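PDB 6K9Z: galactose-1-phosphate uridylyltransferase from Pyrobaculum aerophilum str. IM2, which probably transfers uridylyl groups between UDP-glucose and hexose 1-phosphates such as galactose 1-phosphate, and binds zinc, iron and UDP. Local coordinates for residues K100-E114 and S213-D225. The protein carries 1 engineered substitution. Sequence-based numbering, arbitrary orientation.
Sequences KKILTAVAEAQRKAE and SLLTELTDEEVAD
Helix 100-114 and the start of helix 220-240 (220-225) run more antiparallel than parallel, the axes of these short segments 9.4 Å apart at 128°. The contact joins the N- and C-terminal HIT-clan halves of the half-barrel, with the first helix packed on strand 121-128 of the central antiparallel sheet. At one end the long aliphatic part of K100 passes over A224 to bring NZ to D220. The chain leaves the helix with CG anti to the backbone N (chi1 -177°), and NZ meets D220 OD1 at 2.7 Å in a salt bridge, coming from above the carboxylate plane; NZ also donates to D220 O. Between the helices the branched V223 lays CG1 3.8 Å from L103 CB. In the 3-10 turn 215-217, small A107 leaves room for L215, whose CD2 lies 3.8 Å from V106 CG1, and A107 CA comes within 5.5 Å of T216 CA. The Q110 amide is shared: OE1 accepts from Q253 NE2, outside the two segments. T216 suits its place by having two branches: CG2 lies over one face of the R111 guanidinium, toward its rim, while OG1 turns to E114. R111 NH2 donates to T216 O at 3.2 Å. E114 OE2 is gripped twice, by Q110 NE2 on its anti side and by T216 OG1, which donates to its syn lone pair at 2.6 Å.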
# COMPACT_ATOMS: atom_id res chain seq x y z
N LYS A 100 -27.50 2.78 10.18
CA LYS A 100 -27.42 3.07 11.63
C LYS A 100 -27.33 1.75 12.44
O LYS A 100 -26.48 1.66 13.36
CB LYS A 100 -28.57 4.00 12.03
CG LYS A 100 -28.55 4.42 13.48
CD LYS A 100 -29.74 5.33 13.85
CE LYS A 100 -29.79 5.77 15.31
NZ LYS A 100 -28.44 5.73 15.96
N LYS A 101 -28.11 0.73 12.09
CA LYS A 101 -28.08 -0.57 12.82
C LYS A 101 -26.69 -1.20 12.61
O LYS A 101 -26.19 -1.82 13.56
CB LYS A 101 -29.17 -1.52 12.33
CG LYS A 101 -30.58 -1.13 12.70
CD LYS A 101 -31.60 -2.05 12.06
CE LYS A 101 -33.00 -1.50 12.18
NZ LYS A 101 -34.01 -2.50 11.75
N ILE A 102 -26.09 -1.07 11.43
CA ILE A 102 -24.73 -1.66 11.19
C ILE A 102 -23.72 -0.99 12.13
O ILE A 102 -22.97 -1.70 12.84
CB ILE A 102 -24.26 -1.51 9.73
CG1 ILE A 102 -25.18 -2.25 8.76
CG2 ILE A 102 -22.83 -1.92 9.60
CD1 ILE A 102 -25.04 -1.77 7.33
N LEU A 103 -23.72 0.35 12.16
CA LEU A 103 -22.77 1.13 13.01
C LEU A 103 -22.98 0.80 14.48
O LEU A 103 -22.00 0.60 15.17
CB LEU A 103 -22.92 2.62 12.70
CG LEU A 103 -22.55 2.98 11.26
CD1 LEU A 103 -23.05 4.38 10.88
CD2 LEU A 103 -21.07 2.87 11.01
N THR A 104 -24.23 0.68 14.93
CA THR A 104 -24.59 0.36 16.32
C THR A 104 -24.04 -1.01 16.67
O THR A 104 -23.47 -1.12 17.78
CB THR A 104 -26.10 0.43 16.55
OG1 THR A 104 -26.49 1.79 16.28
CG2 THR A 104 -26.42 0.09 17.99
N ALA A 105 -24.21 -2.00 15.79
CA ALA A 105 -23.73 -3.38 16.05
C ALA A 105 -22.18 -3.37 16.13
O ALA A 105 -21.60 -4.10 16.98
CB ALA A 105 -24.21 -4.33 15.01
N VAL A 106 -21.52 -2.63 15.25
CA VAL A 106 -20.03 -2.57 15.26
C VAL A 106 -19.58 -1.89 16.56
O VAL A 106 -18.66 -2.43 17.21
CB VAL A 106 -19.48 -1.87 14.02
CG1 VAL A 106 -17.99 -1.63 14.12
CG2 VAL A 106 -19.82 -2.66 12.78
N ALA A 107 -20.26 -0.83 16.98
CA ALA A 107 -19.89 -0.18 18.25
C ALA A 107 -20.07 -1.19 19.41
O ALA A 107 -19.23 -1.20 20.31
CB ALA A 107 -20.67 1.09 18.42
N GLU A 108 -21.16 -1.96 19.43
CA GLU A 108 -21.42 -2.89 20.55
C GLU A 108 -20.29 -3.91 20.60
O GLU A 108 -19.82 -4.21 21.71
CB GLU A 108 -22.79 -3.58 20.45
CG GLU A 108 -23.93 -2.61 20.65
CD GLU A 108 -25.34 -3.14 20.40
OE1 GLU A 108 -25.49 -4.22 19.72
OE2 GLU A 108 -26.29 -2.46 20.86
N ALA A 109 -19.86 -4.40 19.44
CA ALA A 109 -18.74 -5.36 19.31
C ALA A 109 -17.50 -4.70 19.90
O ALA A 109 -16.74 -5.40 20.63
CB ALA A 109 -18.52 -5.78 17.88
N GLN A 110 -17.26 -3.40 19.60
CA GLN A 110 -16.04 -2.74 20.13
C GLN A 110 -16.14 -2.63 21.65
O GLN A 110 -15.10 -2.74 22.31
CB GLN A 110 -15.83 -1.37 19.47
CG GLN A 110 -14.59 -0.67 19.99
CD GLN A 110 -14.27 0.55 19.17
OE1 GLN A 110 -14.52 0.56 17.96
NE2 GLN A 110 -13.71 1.57 19.82
N ARG A 111 -17.33 -2.37 22.19
CA ARG A 111 -17.45 -2.23 23.67
C ARG A 111 -17.04 -3.55 24.32
O ARG A 111 -16.42 -3.52 25.39
CB ARG A 111 -18.85 -1.75 24.08
CG ARG A 111 -19.00 -0.24 23.99
CD ARG A 111 -20.23 0.37 24.63
NE ARG A 111 -20.43 1.63 23.95
CZ ARG A 111 -21.23 1.80 22.91
NH1 ARG A 111 -21.93 0.78 22.45
NH2 ARG A 111 -21.33 2.98 22.34
N LYS A 112 -17.40 -4.66 23.68
CA LYS A 112 -17.04 -6.02 24.17
C LYS A 112 -15.51 -6.12 24.12
O LYS A 112 -14.90 -6.58 25.14
CB LYS A 112 -17.84 -7.08 23.40
CG LYS A 112 -17.48 -8.52 23.70
CD LYS A 112 -18.68 -9.49 23.76
CE LYS A 112 -18.26 -10.90 24.19
NZ LYS A 112 -17.07 -11.36 23.42
N ALA A 113 -14.90 -5.69 23.02
CA ALA A 113 -13.42 -5.78 22.85
C ALA A 113 -12.72 -4.89 23.88
O ALA A 113 -11.61 -5.23 24.32
CB ALA A 113 -13.01 -5.42 21.44
N GLU A 114 -13.35 -3.76 24.26
CA GLU A 114 -12.75 -2.79 25.19
C GLU A 114 -12.63 -3.44 26.59
O GLU A 114 -11.74 -3.00 27.37
CB GLU A 114 -13.53 -1.46 25.19
CG GLU A 114 -13.29 -0.62 23.94
CD GLU A 114 -14.19 0.59 23.79
OE1 GLU A 114 -15.00 0.82 24.71
OE2 GLU A 114 -14.05 1.32 22.77
N SER A 213 -12.41 10.10 19.83
CA SER A 213 -11.29 9.23 19.40
C SER A 213 -11.67 7.75 19.32
O SER A 213 -10.88 6.99 18.69
CB SER A 213 -10.09 9.43 20.31
OG SER A 213 -10.45 9.31 21.66
N LEU A 214 -12.77 7.31 19.95
CA LEU A 214 -13.26 5.92 19.85
C LEU A 214 -14.67 5.95 19.29
O LEU A 214 -15.46 6.80 19.66
CB LEU A 214 -13.25 5.18 21.19
CG LEU A 214 -11.90 4.94 21.85
CD1 LEU A 214 -12.14 4.41 23.27
CD2 LEU A 214 -11.01 4.01 21.06
N LEU A 215 -14.98 4.96 18.44
CA LEU A 215 -16.33 4.78 17.89
C LEU A 215 -17.34 4.70 19.04
O LEU A 215 -18.52 5.08 18.87
CB LEU A 215 -16.33 3.49 17.04
CG LEU A 215 -17.62 3.18 16.29
CD1 LEU A 215 -17.84 4.16 15.15
CD2 LEU A 215 -17.58 1.76 15.77
N THR A 216 -16.93 4.13 20.16
CA THR A 216 -17.82 3.87 21.32
C THR A 216 -18.13 5.17 22.07
O THR A 216 -19.06 5.11 22.90
CB THR A 216 -17.19 2.81 22.22
OG1 THR A 216 -15.85 3.20 22.47
CG2 THR A 216 -17.19 1.46 21.53
N GLU A 217 -17.47 6.27 21.77
CA GLU A 217 -17.81 7.57 22.38
C GLU A 217 -18.98 8.20 21.65
O GLU A 217 -19.53 9.19 22.19
CB GLU A 217 -16.67 8.56 22.30
CG GLU A 217 -15.51 8.28 23.22
CD GLU A 217 -14.41 9.26 22.93
OE1 GLU A 217 -13.80 9.13 21.88
OE2 GLU A 217 -14.25 10.24 23.71
N LEU A 218 -19.38 7.70 20.48
CA LEU A 218 -20.36 8.44 19.66
C LEU A 218 -21.78 8.31 20.26
O LEU A 218 -22.22 7.22 20.62
CB LEU A 218 -20.36 7.97 18.19
CG LEU A 218 -19.08 8.18 17.40
CD1 LEU A 218 -19.31 7.57 16.02
CD2 LEU A 218 -18.71 9.62 17.30
N THR A 219 -22.49 9.43 20.33
CA THR A 219 -23.89 9.43 20.79
C THR A 219 -24.80 8.84 19.72
O THR A 219 -24.38 8.77 18.55
CB THR A 219 -24.36 10.84 21.13
OG1 THR A 219 -24.36 11.59 19.91
CG2 THR A 219 -23.45 11.47 22.17
N ASP A 220 -26.04 8.53 20.10
CA ASP A 220 -26.99 7.95 19.12
C ASP A 220 -27.20 8.93 17.96
O ASP A 220 -27.25 8.48 16.77
CB ASP A 220 -28.33 7.65 19.77
CG ASP A 220 -29.18 6.84 18.82
OD1 ASP A 220 -28.83 5.64 18.62
OD2 ASP A 220 -30.15 7.40 18.23
N GLU A 221 -27.30 10.21 18.28
CA GLU A 221 -27.48 11.24 17.24
C GLU A 221 -26.26 11.27 16.30
O GLU A 221 -26.40 11.49 15.08
CB GLU A 221 -27.62 12.60 17.92
CG GLU A 221 -28.17 13.64 16.99
CD GLU A 221 -29.65 13.48 16.64
OE1 GLU A 221 -30.36 12.70 17.37
OE2 GLU A 221 -30.11 14.13 15.62
N GLU A 222 -25.07 11.24 16.88
CA GLU A 222 -23.82 11.24 16.07
C GLU A 222 -23.84 10.02 15.17
O GLU A 222 -23.42 10.13 14.03
CB GLU A 222 -22.61 11.32 16.98
CG GLU A 222 -22.38 12.69 17.59
CD GLU A 222 -21.24 12.63 18.58
OE1 GLU A 222 -21.27 11.76 19.46
OE2 GLU A 222 -20.23 13.30 18.33
N VAL A 223 -24.28 8.87 15.67
CA VAL A 223 -24.28 7.65 14.81
C VAL A 223 -25.29 7.80 13.67
O VAL A 223 -25.01 7.36 12.56
CB VAL A 223 -24.49 6.40 15.66
CG1 VAL A 223 -24.72 5.17 14.79
CG2 VAL A 223 -23.28 6.23 16.56
N ALA A 224 -26.48 8.35 13.92
CA ALA A 224 -27.48 8.62 12.87
C ALA A 224 -26.85 9.55 11.83
O ALA A 224 -26.95 9.27 10.62
CB ALA A 224 -28.74 9.20 13.46
N ASP A 225 -26.14 10.58 12.26
CA ASP A 225 -25.55 11.57 11.31
C ASP A 225 -24.39 10.90 10.55
O ASP A 225 -24.14 11.27 9.39
CB ASP A 225 -25.19 12.85 12.05
CG ASP A 225 -26.35 13.80 12.30
OD1 ASP A 225 -27.44 13.57 11.70
OD2 ASP A 225 -26.20 14.66 13.17
O HOH W 1 -26.10 4.12 17.96